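Local coordinates for protein 3-oxo-glucose-6-phosphate:glutamate aminotransferase (Bacillus subtilis subsp. subtilis, PDB 4K2M) that catalyses the reversible pyridoxal phosphate-dependent transamination of 3-dehydro-glucose 6-phosphate with glutamate, giving kanosamine 6-phosphate for antibiotic biosynthesis, at residues A[148-153]-A[384-389]; A[165-170]-A[395-400]; A[377-382]-A[410-415]; A[174-179]-A[201-206]. All coordinates share one frame; numbering follows the deposited sequence.

Overall arrangement
Contacts 1 and 2 join the 145-148 and 166-169 side of the large mixed sheet to the later part of the chain, contact 3 lies within that later part, and contact 4 joins two loops following strands of the sheet. Contacts 1 and 3 both reach the external aldimine O1G, through Phe153 and Tyr381, with Phe153 N 3.4 Å from Tyr381 CE2. Contact 2, centred about 10 Å from contact 1, is more peripheral; Met148 N lies 3.0 Å from Ile168 O. Contact 4 backs the pocket: Tyr201 OH is 2.5 Å from Tyr380 O of contact 3, and Asn151 ND2 of contact 1 is 3.1 Å from Phe177 O. Contacts 2 and 3 do not touch.

Contact 1: A[148-153]-A[384-389]. With O1G (3-deoxy-3-[(E)-({3-hydroxy-2-methyl-5-[(phosphonooxy)methyl]pyridin-4-yl}methylidene)amino]-6-O-phosphono-alpha-D-gluco pyranose), chain C; EDO (1,2-ethanediol), chain G.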
# COMPACT_ATOMS: atom_id res chain seq x y z
N MET A 148 -2.71 -0.93 -25.73
CA MET A 148 -3.15 -1.90 -24.72
C MET A 148 -4.53 -2.40 -25.07
O MET A 148 -5.23 -1.78 -25.90
CB MET A 148 -3.15 -1.24 -23.31
CG MET A 148 -4.00 0.00 -23.20
SD MET A 148 -3.97 0.70 -21.54
CE MET A 148 -4.89 -0.51 -20.62
N PRO A 149 -4.95 -3.52 -24.45
CA PRO A 149 -6.33 -3.98 -24.66
C PRO A 149 -7.33 -3.23 -23.78
O PRO A 149 -6.96 -2.59 -22.78
CB PRO A 149 -6.27 -5.45 -24.24
CG PRO A 149 -5.23 -5.46 -23.14
CD PRO A 149 -4.19 -4.45 -23.58
N ALA A 150 -8.61 -3.33 -24.14
CA ALA A 150 -9.66 -2.63 -23.40
C ALA A 150 -10.44 -3.54 -22.46
O ALA A 150 -11.44 -3.11 -21.87
CB ALA A 150 -10.62 -1.98 -24.40
N ASN A 151 -10.00 -4.79 -22.30
CA ASN A 151 -10.77 -5.76 -21.52
C ASN A 151 -10.09 -6.22 -20.23
O ASN A 151 -10.48 -7.23 -19.65
CB ASN A 151 -11.11 -6.98 -22.39
CG ASN A 151 -9.88 -7.77 -22.80
OD1 ASN A 151 -8.77 -7.23 -22.80
ND2 ASN A 151 -10.07 -9.05 -23.15
N SER A 152 -9.09 -5.48 -19.78
CA SER A 152 -8.41 -5.82 -18.53
C SER A 152 -9.18 -5.23 -17.35
O SER A 152 -10.17 -4.51 -17.52
CB SER A 152 -6.98 -5.26 -18.55
OG SER A 152 -6.26 -5.73 -17.42
N PHE A 153 -8.74 -5.54 -16.14
CA PHE A 153 -9.25 -4.87 -14.95
C PHE A 153 -8.87 -3.39 -15.05
O PHE A 153 -7.85 -3.05 -15.65
CB PHE A 153 -8.62 -5.52 -13.71
CG PHE A 153 -9.05 -4.89 -12.40
CD1 PHE A 153 -10.39 -4.85 -12.03
CD2 PHE A 153 -8.10 -4.39 -11.54
CE1 PHE A 153 -10.78 -4.28 -10.82
CE2 PHE A 153 -8.48 -3.80 -10.33
CZ PHE A 153 -9.82 -3.75 -9.97
N LEU A 384 -16.05 -2.62 -20.54
CA LEU A 384 -14.80 -2.45 -21.29
C LEU A 384 -14.28 -1.01 -21.14
O LEU A 384 -15.07 -0.11 -20.91
CB LEU A 384 -15.04 -2.76 -22.76
CG LEU A 384 -15.44 -4.21 -22.99
CD1 LEU A 384 -15.80 -4.42 -24.46
CD2 LEU A 384 -14.29 -5.11 -22.60
N SER A 385 -12.97 -0.81 -21.25
CA SER A 385 -12.35 0.50 -21.02
C SER A 385 -12.99 1.65 -21.81
O SER A 385 -13.22 2.73 -21.26
CB SER A 385 -10.86 0.45 -21.35
OG SER A 385 -10.22 -0.52 -20.53
N HIS A 386 -13.25 1.42 -23.09
CA HIS A 386 -13.76 2.48 -23.97
C HIS A 386 -15.27 2.69 -23.80
O HIS A 386 -15.87 3.51 -24.49
CB HIS A 386 -13.40 2.18 -25.42
CG HIS A 386 -14.05 0.95 -25.97
ND1 HIS A 386 -13.98 -0.28 -25.35
CD2 HIS A 386 -14.76 0.75 -27.11
CE1 HIS A 386 -14.64 -1.17 -26.06
NE2 HIS A 386 -15.12 -0.58 -27.14
N MET A 387 -15.87 1.96 -22.87
CA MET A 387 -17.31 2.05 -22.62
C MET A 387 -17.60 2.52 -21.20
O MET A 387 -18.75 2.56 -20.77
CB MET A 387 -17.98 0.71 -22.91
CG MET A 387 -17.75 0.27 -24.36
SD MET A 387 -18.50 -1.31 -24.75
CE MET A 387 -20.26 -0.92 -24.60
N GLN A 388 -16.56 2.89 -20.47
CA GLN A 388 -16.75 3.42 -19.12
C GLN A 388 -17.38 4.82 -19.21
O GLN A 388 -17.06 5.60 -20.11
CB GLN A 388 -15.42 3.50 -18.37
CG GLN A 388 -14.79 2.14 -18.01
CD GLN A 388 -15.42 1.48 -16.80
OE1 GLN A 388 -16.45 1.94 -16.28
NE2 GLN A 388 -14.81 0.38 -16.33
N LYS A 389 -18.27 5.15 -18.28
CA LYS A 389 -18.97 6.43 -18.38
C LYS A 389 -18.22 7.53 -17.63
O LYS A 389 -18.62 7.95 -16.54
CB LYS A 389 -20.41 6.29 -17.86
CG LYS A 389 -21.34 5.56 -18.84
CD LYS A 389 -22.58 5.01 -18.14
CE LYS A 389 -23.69 4.64 -19.13
NZ LYS A 389 -23.36 3.48 -20.01
P O1G C . -3.39 -4.88 -7.81
C3A O1G C . -5.35 -7.36 -12.69
O3 O1G C . -6.26 -8.36 -12.62
C1 O1G C . -10.39 -8.05 -8.86
N1' O1G C . -3.75 -6.08 -13.87
C2 O1G C . -9.27 -7.95 -9.89
O2 O1G C . -9.42 -9.18 -10.69
C9A O1G C . -4.65 -7.08 -13.86
C2A O1G C . -4.85 -7.87 -15.15
C3 O1G C . -7.86 -7.85 -9.28
N3' O1G C . -6.99 -7.50 -10.41
O1 O1G C . -10.39 -9.32 -8.19
C4 O1G C . -7.81 -6.83 -8.12
O4 O1G C . -6.62 -7.25 -7.43
C4A O1G C . -5.13 -6.62 -11.54
C4B O1G C . -5.87 -6.88 -10.29
C5 O1G C . -8.97 -7.13 -7.17
O5 O1G C . -10.23 -7.05 -7.85
C5A O1G C . -4.20 -5.59 -11.58
C5T O1G C . -3.82 -4.65 -10.42
C6 O1G C . -9.16 -6.09 -6.10
C6A O1G C . -3.53 -5.34 -12.77
OP1 O1G C . -3.12 -3.39 -7.91
OP2 O1G C . -2.33 -5.62 -7.08
OP3 O1G C . -4.84 -5.17 -7.37
OP4 O1G C . -3.24 -5.43 -9.35
O6 O1G C . -10.02 -6.43 -5.09
P' O1G C . -9.77 -5.92 -3.59
OP6 O1G C . -8.45 -6.52 -3.16
OP7 O1G C . -9.79 -4.41 -3.59
OP8 O1G C . -10.97 -6.52 -2.84
C1 EDO G . -14.49 -9.78 -21.30
O1 EDO G . -14.35 -8.37 -21.51
C2 EDO G . -13.56 -10.54 -22.24
O2 EDO G . -12.21 -10.33 -21.81
O HOH W 1 -8.11 -2.76 -20.27
O HOH W 2 -11.42 -2.56 -18.77
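Ser385 keeps OG anti to its carbonyl carbon (chi1 -60°), which leaves the hydroxyl beside the backbone N and facing the 148-153 loop, while His386, with CG in the crowded position between N and the carbonyl carbon (chi1 65°), brings its ring toward Ala150, His386 ND1 lying 3.9 Å from Ala150 CB. The Ala150 methyl thus lies against both Ser385 CB and His386 ND1, a buried nitrogen with no polar partner in the model. One direct hydrogen bond fastens the backbones: Ser385 N donates to Ala150 O at 2.8 Å, almost straight at 173° and in the carbonyl plane. Leu384 adds a CA-H...O contact to the same oxygen, and its CD2 packs 3.7 Å from Asn151 CB. Water 1 donates to Pro149 O and Ser385 OG and accepts from Ser152 N, water 2 links Ser152 O with Ser385 OG, and the hydroxyl is also hydrogen-bonded to Glu157. In the active site, O1G C2 sits over one face of the ring of substrate-binding Phe153, and Phe153 CD2 is 3.5 Å from O1G N3'. The loop follows strand 145-148 and leads into helix 154-163, while helix 403-411 covers Leu384 and holds Glu406, the partner of His386 NE2.

Contact 2: A[165-170]-A[395-400]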
# COMPACT_ATOMS: atom_id res chain seq x y z
N GLY A 165 0.09 9.02 -19.14
CA GLY A 165 0.09 8.43 -20.47
C GLY A 165 -1.30 8.39 -21.08
O GLY A 165 -2.30 8.70 -20.41
N VAL A 166 -1.36 8.01 -22.36
CA VAL A 166 -2.60 7.98 -23.12
C VAL A 166 -2.85 6.57 -23.61
O VAL A 166 -2.15 6.07 -24.49
CB VAL A 166 -2.50 8.90 -24.35
CG1 VAL A 166 -3.74 8.71 -25.26
CG2 VAL A 166 -2.36 10.36 -23.92
N PRO A 167 -3.86 5.89 -23.03
CA PRO A 167 -4.19 4.56 -23.53
C PRO A 167 -4.69 4.60 -24.97
O PRO A 167 -5.54 5.44 -25.33
CB PRO A 167 -5.34 4.11 -22.61
CG PRO A 167 -5.15 4.92 -21.33
CD PRO A 167 -4.64 6.27 -21.84
N ILE A 168 -4.15 3.71 -25.79
CA ILE A 168 -4.62 3.51 -27.15
C ILE A 168 -5.08 2.06 -27.26
O ILE A 168 -4.28 1.12 -27.25
CB ILE A 168 -3.53 3.82 -28.18
CG1 ILE A 168 -3.09 5.29 -28.07
CG2 ILE A 168 -4.02 3.54 -29.61
CD1 ILE A 168 -4.19 6.32 -28.37
N TYR A 169 -6.39 1.88 -27.32
CA TYR A 169 -6.94 0.53 -27.25
C TYR A 169 -6.92 -0.15 -28.61
O TYR A 169 -7.31 0.43 -29.64
CB TYR A 169 -8.35 0.59 -26.69
CG TYR A 169 -8.35 1.17 -25.29
CD1 TYR A 169 -7.82 0.43 -24.23
CD2 TYR A 169 -8.86 2.43 -25.03
CE1 TYR A 169 -7.79 0.95 -22.95
CE2 TYR A 169 -8.85 2.95 -23.74
CZ TYR A 169 -8.31 2.20 -22.72
OH TYR A 169 -8.29 2.69 -21.43
N VAL A 170 -6.44 -1.39 -28.61
CA VAL A 170 -6.53 -2.23 -29.80
C VAL A 170 -7.23 -3.54 -29.48
O VAL A 170 -7.30 -3.98 -28.32
CB VAL A 170 -5.16 -2.48 -30.49
CG1 VAL A 170 -4.43 -1.17 -30.72
CG2 VAL A 170 -4.31 -3.39 -29.68
N ASP A 395 -15.34 12.27 -24.01
CA ASP A 395 -14.69 13.34 -24.77
C ASP A 395 -13.70 12.84 -25.82
O ASP A 395 -13.53 13.48 -26.85
CB ASP A 395 -13.96 14.32 -23.83
CG ASP A 395 -14.90 15.04 -22.87
OD1 ASP A 395 -16.12 15.11 -23.16
OD2 ASP A 395 -14.42 15.55 -21.83
N LYS A 396 -13.04 11.72 -25.57
CA LYS A 396 -11.90 11.34 -26.39
C LYS A 396 -11.98 9.97 -27.05
O LYS A 396 -11.29 9.71 -28.03
CB LYS A 396 -10.62 11.41 -25.56
CG LYS A 396 -10.34 12.77 -24.97
CD LYS A 396 -8.86 12.94 -24.70
CE LYS A 396 -8.52 14.36 -24.28
NZ LYS A 396 -7.04 14.59 -24.35
N TYR A 397 -12.81 9.08 -26.51
CA TYR A 397 -12.84 7.71 -27.00
C TYR A 397 -14.14 7.40 -27.75
O TYR A 397 -14.48 6.24 -28.00
CB TYR A 397 -12.50 6.70 -25.86
CG TYR A 397 -11.04 6.82 -25.39
CD1 TYR A 397 -10.03 6.01 -25.93
CD2 TYR A 397 -10.68 7.75 -24.44
CE1 TYR A 397 -8.70 6.13 -25.51
CE2 TYR A 397 -9.36 7.88 -24.01
CZ TYR A 397 -8.37 7.07 -24.55
OH TYR A 397 -7.06 7.24 -24.10
N ALA A 398 -14.84 8.46 -28.15
CA ALA A 398 -16.04 8.33 -28.98
C ALA A 398 -15.71 7.95 -30.42
O ALA A 398 -14.79 8.50 -31.03
CB ALA A 398 -16.85 9.61 -28.94
N GLY A 399 -16.47 7.02 -30.98
CA GLY A 399 -16.19 6.53 -32.32
C GLY A 399 -15.28 5.31 -32.35
O GLY A 399 -15.06 4.72 -33.40
N LEU A 400 -14.75 4.93 -31.19
CA LEU A 400 -13.87 3.76 -31.11
C LEU A 400 -14.72 2.50 -31.16
O LEU A 400 -15.65 2.36 -30.37
CB LEU A 400 -13.07 3.84 -29.80
CG LEU A 400 -12.08 2.77 -29.35
CD1 LEU A 400 -11.15 2.41 -30.44
CD2 LEU A 400 -11.27 3.32 -28.18
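Tyr397 reaches from the end of helix 391-396 to the edge of the sheet. Its CB already points toward strand 166-169, and CG, anti to the carbonyl carbon (chi1 -68°), carries the ring on to it. Along the ring, Tyr397 CD1 lies 3.9 Å from Tyr169 CD2, in the plane of the Tyr169 ring at its edge. Tyr397 CE1 goes closer, 3.6 Å from Tyr169 CE2, and also nears Pro167 O; the two rings meet obliquely, with planes at 57°. At the tip, Tyr397 OH donates a 2.7 Å hydrogen bond to Pro167 O, in the carbonyl plane and on a lone pair. The strand is the outermost of this chain's mixed sheet on this side, in the aspartate aminotransferase fold; it pairs with strand 145-148 by backbone hydrogen bonds of Val166 and Ile168, so the phenol takes up a carbonyl on its other side. Apolar groups sit around the hydroxyl: Tyr397 OH is 3.5 Å from Pro167 CD. Tyr397 OH also lies 3.8 Å from Val166 CG1. From Tyr397 to Leu400 the chain makes a type II turn, Gly399 adopting a positive phi, and this returns Leu400 to the strand, where Leu400 CD2 rests at the edge of the Tyr169 ring, 4.1 Å from Tyr169 CD2.

Contact 3: A[377-382]-A[410-415]; sequences TDVYYP and SQVLHL. With O1G (3-deoxy-3-[(E)-({3-hydroxy-2-methyl-5-[(phosphonooxy)methyl]pyridin-4-yl}methylidene)amino]-6-O-phosphono-alpha-D-gluco pyranose), chain C; EDO (1,2-ethanediol), chain E.
A single antiparallel bridge, flanked by side-chain packing, joins the substrate-binding loop 377-382 to strand 412-415, the partner of strand 353-356 in a small two-stranded sheet of the C-terminal part of this aspartate aminotransferase fold. Asp378 and His414 form the hydrogen-bonded pair: His414 N donates to Asp378 O at 2.9 Å, nearly along the C=O axis, and Asp378 N returns a longer bond to His414 O at 3.3 Å. Next to the bridge, Val379 crosses Val412 obliquely, CG1 to CG1 at 4.0 Å, while Leu413 CD1 touches both Thr377 OG1 and Val379 CG2. The Asp378 carboxylate turns away from the strand, and its OD1 accepts from Val379 N. His414, with CG anti to its carbonyl carbon (chi1 -68°), turns the edge of its ring to the loop, near Val379 CA in its plane, with His414 CE1 3.6 Å from Tyr380 CB. The Tyr380 ring presents its edge to the imidazole face in an offset edge-to-face pair, planes at 83°. A cis peptide bond links Tyr380 to Tyr381, and Tyr380 CB sits over one face of the Tyr381 ring. The Tyr381 hydroxyl then meets the sugar, Tyr381 OH lying 2.6 Å from O1G O2 in a hydrogen bond.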
# COMPACT_ATOMS: atom_id res chain seq x y z
N THR A 377 -21.67 -17.89 -11.12
CA THR A 377 -20.67 -17.63 -12.16
C THR A 377 -20.44 -16.12 -12.16
O THR A 377 -21.10 -15.38 -11.41
CB THR A 377 -21.13 -18.11 -13.54
OG1 THR A 377 -22.42 -17.56 -13.84
CG2 THR A 377 -21.21 -19.65 -13.58
N ASP A 378 -19.53 -15.65 -12.99
CA ASP A 378 -19.23 -14.23 -13.01
C ASP A 378 -18.66 -13.84 -14.36
O ASP A 378 -18.33 -14.70 -15.18
CB ASP A 378 -18.23 -13.87 -11.90
CG ASP A 378 -18.42 -12.46 -11.38
OD1 ASP A 378 -19.06 -11.64 -12.06
OD2 ASP A 378 -17.89 -12.18 -10.28
N VAL A 379 -18.55 -12.54 -14.59
CA VAL A 379 -17.95 -12.04 -15.82
C VAL A 379 -16.87 -11.02 -15.47
O VAL A 379 -17.18 -9.92 -15.03
CB VAL A 379 -19.02 -11.43 -16.76
CG1 VAL A 379 -18.36 -10.74 -17.98
CG2 VAL A 379 -19.99 -12.51 -17.25
N TYR A 380 -15.61 -11.41 -15.60
CA TYR A 380 -14.49 -10.48 -15.39
C TYR A 380 -14.10 -9.92 -16.75
O TYR A 380 -13.52 -10.65 -17.57
CB TYR A 380 -13.28 -11.25 -14.80
CG TYR A 380 -13.39 -11.61 -13.32
CD1 TYR A 380 -14.43 -12.40 -12.84
CD2 TYR A 380 -12.42 -11.19 -12.41
CE1 TYR A 380 -14.52 -12.73 -11.48
CE2 TYR A 380 -12.49 -11.53 -11.07
CZ TYR A 380 -13.55 -12.29 -10.61
OH TYR A 380 -13.62 -12.61 -9.27
N TYR A 381 -14.38 -8.64 -17.05
CA TYR A 381 -14.94 -7.63 -16.15
C TYR A 381 -16.17 -7.05 -16.85
O TYR A 381 -16.33 -7.22 -18.05
CB TYR A 381 -13.88 -6.53 -15.89
CG TYR A 381 -12.68 -7.15 -15.21
CD1 TYR A 381 -12.63 -7.26 -13.83
CD2 TYR A 381 -11.64 -7.72 -15.95
CE1 TYR A 381 -11.55 -7.88 -13.19
CE2 TYR A 381 -10.56 -8.35 -15.32
CZ TYR A 381 -10.53 -8.42 -13.95
OH TYR A 381 -9.47 -9.03 -13.31
N PRO A 382 -17.06 -6.39 -16.09
CA PRO A 382 -18.36 -6.04 -16.67
C PRO A 382 -18.39 -4.91 -17.70
O PRO A 382 -19.31 -4.86 -18.53
CB PRO A 382 -19.22 -5.68 -15.45
CG PRO A 382 -18.21 -5.28 -14.39
CD PRO A 382 -17.03 -6.20 -14.63
N SER A 410 -19.28 -9.92 -24.66
CA SER A 410 -20.70 -10.26 -24.50
C SER A 410 -20.93 -11.76 -24.36
O SER A 410 -22.02 -12.20 -23.99
CB SER A 410 -21.50 -9.72 -25.70
OG SER A 410 -21.25 -10.51 -26.85
N GLN A 411 -19.90 -12.55 -24.64
CA GLN A 411 -20.06 -14.00 -24.64
C GLN A 411 -19.40 -14.68 -23.45
O GLN A 411 -19.78 -15.80 -23.08
CB GLN A 411 -19.45 -14.60 -25.92
CG GLN A 411 -20.22 -14.29 -27.18
CD GLN A 411 -19.67 -15.06 -28.35
OE1 GLN A 411 -18.69 -14.64 -28.96
NE2 GLN A 411 -20.25 -16.22 -28.63
N VAL A 412 -18.41 -14.03 -22.87
CA VAL A 412 -17.54 -14.72 -21.91
C VAL A 412 -18.27 -14.99 -20.61
O VAL A 412 -19.07 -14.17 -20.13
CB VAL A 412 -16.22 -13.92 -21.65
CG1 VAL A 412 -16.51 -12.61 -20.93
CG2 VAL A 412 -15.21 -14.78 -20.86
N LEU A 413 -17.99 -16.16 -20.04
CA LEU A 413 -18.56 -16.54 -18.76
C LEU A 413 -17.49 -17.27 -17.98
O LEU A 413 -16.88 -18.22 -18.48
CB LEU A 413 -19.76 -17.48 -18.98
CG LEU A 413 -20.51 -17.84 -17.71
CD1 LEU A 413 -20.97 -16.55 -17.04
CD2 LEU A 413 -21.71 -18.72 -18.00
N HIS A 414 -17.24 -16.83 -16.75
CA HIS A 414 -16.23 -17.47 -15.92
C HIS A 414 -16.85 -18.46 -14.96
O HIS A 414 -17.84 -18.14 -14.28
CB HIS A 414 -15.41 -16.40 -15.18
CG HIS A 414 -14.56 -15.58 -16.09
ND1 HIS A 414 -14.87 -14.28 -16.45
CD2 HIS A 414 -13.43 -15.90 -16.77
CE1 HIS A 414 -13.95 -13.83 -17.29
NE2 HIS A 414 -13.07 -14.79 -17.50
N LEU A 415 -16.25 -19.65 -14.90
CA LEU A 415 -16.70 -20.73 -14.03
C LEU A 415 -15.80 -20.77 -12.80
O LEU A 415 -14.63 -20.42 -12.90
CB LEU A 415 -16.59 -22.06 -14.77
CG LEU A 415 -17.30 -22.12 -16.12
CD1 LEU A 415 -17.22 -23.57 -16.60
CD2 LEU A 415 -18.75 -21.67 -15.98
P O1G C . -3.39 -4.88 -7.81
C3A O1G C . -5.35 -7.36 -12.69
O3 O1G C . -6.26 -8.36 -12.62
C1 O1G C . -10.39 -8.05 -8.86
N1' O1G C . -3.75 -6.08 -13.87
C2 O1G C . -9.27 -7.95 -9.89
O2 O1G C . -9.42 -9.18 -10.69
C9A O1G C . -4.65 -7.08 -13.86
C2A O1G C . -4.85 -7.87 -15.15
C3 O1G C . -7.86 -7.85 -9.28
N3' O1G C . -6.99 -7.50 -10.41
O1 O1G C . -10.39 -9.32 -8.19
C4 O1G C . -7.81 -6.83 -8.12
O4 O1G C . -6.62 -7.25 -7.43
C4A O1G C . -5.13 -6.62 -11.54
C4B O1G C . -5.87 -6.88 -10.29
C5 O1G C . -8.97 -7.13 -7.17
O5 O1G C . -10.23 -7.05 -7.85
C5A O1G C . -4.20 -5.59 -11.58
C5T O1G C . -3.82 -4.65 -10.42
C6 O1G C . -9.16 -6.09 -6.10
C6A O1G C . -3.53 -5.34 -12.77
OP1 O1G C . -3.12 -3.39 -7.91
OP2 O1G C . -2.33 -5.62 -7.08
OP3 O1G C . -4.84 -5.17 -7.37
OP4 O1G C . -3.24 -5.43 -9.35
O6 O1G C . -10.02 -6.43 -5.09
P' O1G C . -9.77 -5.92 -3.59
OP6 O1G C . -8.45 -6.52 -3.16
OP7 O1G C . -9.79 -4.41 -3.59
OP8 O1G C . -10.97 -6.52 -2.84
C1 EDO E . -15.05 -9.09 -11.33
O1 EDO E . -14.80 -8.20 -10.23
C2 EDO E . -16.56 -9.17 -11.58
O2 EDO E . -17.19 -9.53 -10.35

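Contact 4: A[174-179]-A[201-206]. With EDO (1,2-ethanediol), chain G; EDO (1,2-ethanediol), chain D.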
# COMPACT_ATOMS: atom_id res chain seq x y z
N PRO A 174 -10.15 -13.03 -30.08
CA PRO A 174 -11.38 -13.34 -29.34
C PRO A 174 -11.40 -14.74 -28.76
O PRO A 174 -12.32 -15.08 -28.00
CB PRO A 174 -12.48 -13.17 -30.39
CG PRO A 174 -11.80 -13.47 -31.69
CD PRO A 174 -10.40 -12.92 -31.54
N GLN A 175 -10.40 -15.55 -29.10
CA GLN A 175 -10.25 -16.87 -28.49
C GLN A 175 -9.35 -16.85 -27.27
O GLN A 175 -9.60 -17.55 -26.29
CB GLN A 175 -9.70 -17.88 -29.50
CG GLN A 175 -10.76 -18.56 -30.36
CD GLN A 175 -11.52 -17.58 -31.22
OE1 GLN A 175 -10.92 -16.82 -31.98
NE2 GLN A 175 -12.84 -17.58 -31.09
N THR A 176 -8.27 -16.07 -27.33
CA THR A 176 -7.30 -16.03 -26.24
C THR A 176 -7.61 -14.91 -25.24
O THR A 176 -7.07 -14.92 -24.13
CB THR A 176 -5.86 -15.80 -26.74
OG1 THR A 176 -5.72 -14.46 -27.21
CG2 THR A 176 -5.50 -16.77 -27.87
N PHE A 177 -8.43 -13.95 -25.66
CA PHE A 177 -8.74 -12.74 -24.88
C PHE A 177 -7.55 -11.80 -24.67
O PHE A 177 -7.65 -10.81 -23.94
CB PHE A 177 -9.39 -13.06 -23.53
CG PHE A 177 -10.67 -13.85 -23.65
CD1 PHE A 177 -11.87 -13.21 -23.95
CD2 PHE A 177 -10.66 -15.22 -23.42
CE1 PHE A 177 -13.05 -13.94 -24.05
CE2 PHE A 177 -11.83 -15.96 -23.51
CZ PHE A 177 -13.03 -15.32 -23.84
N CYS A 178 -6.44 -12.08 -25.34
CA CYS A 178 -5.25 -11.24 -25.24
C CYS A 178 -5.12 -10.33 -26.44
O CYS A 178 -5.71 -10.59 -27.50
CB CYS A 178 -3.98 -12.09 -25.10
SG CYS A 178 -3.97 -13.06 -23.59
N ILE A 179 -4.33 -9.28 -26.28
CA ILE A 179 -4.15 -8.28 -27.33
C ILE A 179 -3.73 -8.94 -28.65
O ILE A 179 -2.85 -9.79 -28.67
CB ILE A 179 -3.14 -7.20 -26.88
CG1 ILE A 179 -3.06 -6.06 -27.90
CG2 ILE A 179 -1.76 -7.79 -26.60
CD1 ILE A 179 -2.23 -4.88 -27.36
N TYR A 201 -6.55 -13.41 -17.54
CA TYR A 201 -7.08 -14.65 -16.98
C TYR A 201 -5.97 -15.67 -16.74
O TYR A 201 -6.25 -16.81 -16.33
CB TYR A 201 -8.18 -15.26 -17.87
CG TYR A 201 -9.25 -14.27 -18.29
CD1 TYR A 201 -9.68 -13.26 -17.44
CD2 TYR A 201 -9.84 -14.37 -19.53
CE1 TYR A 201 -10.67 -12.36 -17.83
CE2 TYR A 201 -10.82 -13.48 -19.94
CZ TYR A 201 -11.23 -12.49 -19.08
OH TYR A 201 -12.21 -11.62 -19.51
N GLY A 202 -4.72 -15.27 -16.96
CA GLY A 202 -3.58 -16.18 -16.80
C GLY A 202 -3.05 -16.74 -18.11
O GLY A 202 -2.11 -17.54 -18.12
N LYS A 203 -3.63 -16.31 -19.22
CA LYS A 203 -3.18 -16.75 -20.55
C LYS A 203 -2.05 -15.85 -21.03
O LYS A 203 -2.16 -14.63 -20.98
CB LYS A 203 -4.35 -16.65 -21.54
CG LYS A 203 -4.03 -16.98 -22.98
CD LYS A 203 -3.80 -18.46 -23.18
CE LYS A 203 -3.70 -18.78 -24.68
NZ LYS A 203 -3.44 -20.23 -24.88
N HIS A 204 -0.97 -16.45 -21.53
CA HIS A 204 0.19 -15.70 -22.00
C HIS A 204 -0.12 -15.05 -23.36
O HIS A 204 -0.56 -15.73 -24.30
CB HIS A 204 1.38 -16.66 -22.15
CG HIS A 204 2.71 -16.04 -21.85
ND1 HIS A 204 3.81 -16.79 -21.48
CD2 HIS A 204 3.12 -14.75 -21.86
CE1 HIS A 204 4.84 -15.99 -21.28
NE2 HIS A 204 4.45 -14.74 -21.51
N SER A 205 0.10 -13.74 -23.46
CA SER A 205 -0.03 -13.03 -24.73
C SER A 205 1.03 -13.54 -25.70
O SER A 205 1.99 -14.19 -25.29
CB SER A 205 0.20 -11.54 -24.53
OG SER A 205 -0.79 -10.98 -23.70
N ASP A 206 0.87 -13.22 -26.99
CA ASP A 206 1.85 -13.64 -28.00
C ASP A 206 3.06 -12.73 -27.96
O ASP A 206 3.23 -11.85 -28.81
CB ASP A 206 1.22 -13.61 -29.39
CG ASP A 206 2.12 -14.24 -30.47
OD1 ASP A 206 3.32 -14.52 -30.21
OD2 ASP A 206 1.62 -14.42 -31.59
C1 EDO G . -14.49 -9.78 -21.30
O1 EDO G . -14.35 -8.37 -21.51
C2 EDO G . -13.56 -10.54 -22.24
O2 EDO G . -12.21 -10.33 -21.81
C1 EDO D . -13.10 -19.81 -24.54
O1 EDO D . -12.16 -19.44 -23.54
C2 EDO D . -12.63 -19.22 -25.88
O2 EDO D . -11.35 -19.76 -26.20
O HOH W 3 -1.47 -11.98 -27.66
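The touching parts, 176-179 and 201-205, run 61° apart end to end, and their CA atoms are nearest at Cys178 and Ser205, 5.5 Å apart. The first loop is braced by an ST turn: Thr176 OG1, in the crowded position between N and the carbonyl carbon, accepts from Cys178 N at 3.1 Å. Tyr201 makes an edge-to-face pair with Phe177, Tyr201 CE2 lying 3.7 Å from Phe177 CG, toward the rim of that ring's face, with planes at 67°. The Tyr201 hydroxyl is hydrogen-bonded to Tyr380 O, which ties this pair to the loop of the active site. Farther along, Cys178 SG lies 3.5 Å from Lys203 O, and Ser205 OG, hydrogen-bonded to His199 ND1, is 3.7 Å from Cys178 CB. Lys203 CG, anti to the backbone N, lies 3.8 Å from Thr176 O; the bend at chi2 then brings Lys203 CE to 4.2 Å from Thr176 CG2. Lys203 NZ forms a salt bridge with Asp347 and a hydrogen bond with Ser345. Water 3 donates to Ile179 O and accepts from Asp206 N, Asp206 being the N-cap of helix 207-217. Strand 192-195 separates the loops in the chain, strand 353-356 packs on Phe177 and Tyr201, and helix 207-217 touches Ile179 and Ser205 through Ile210.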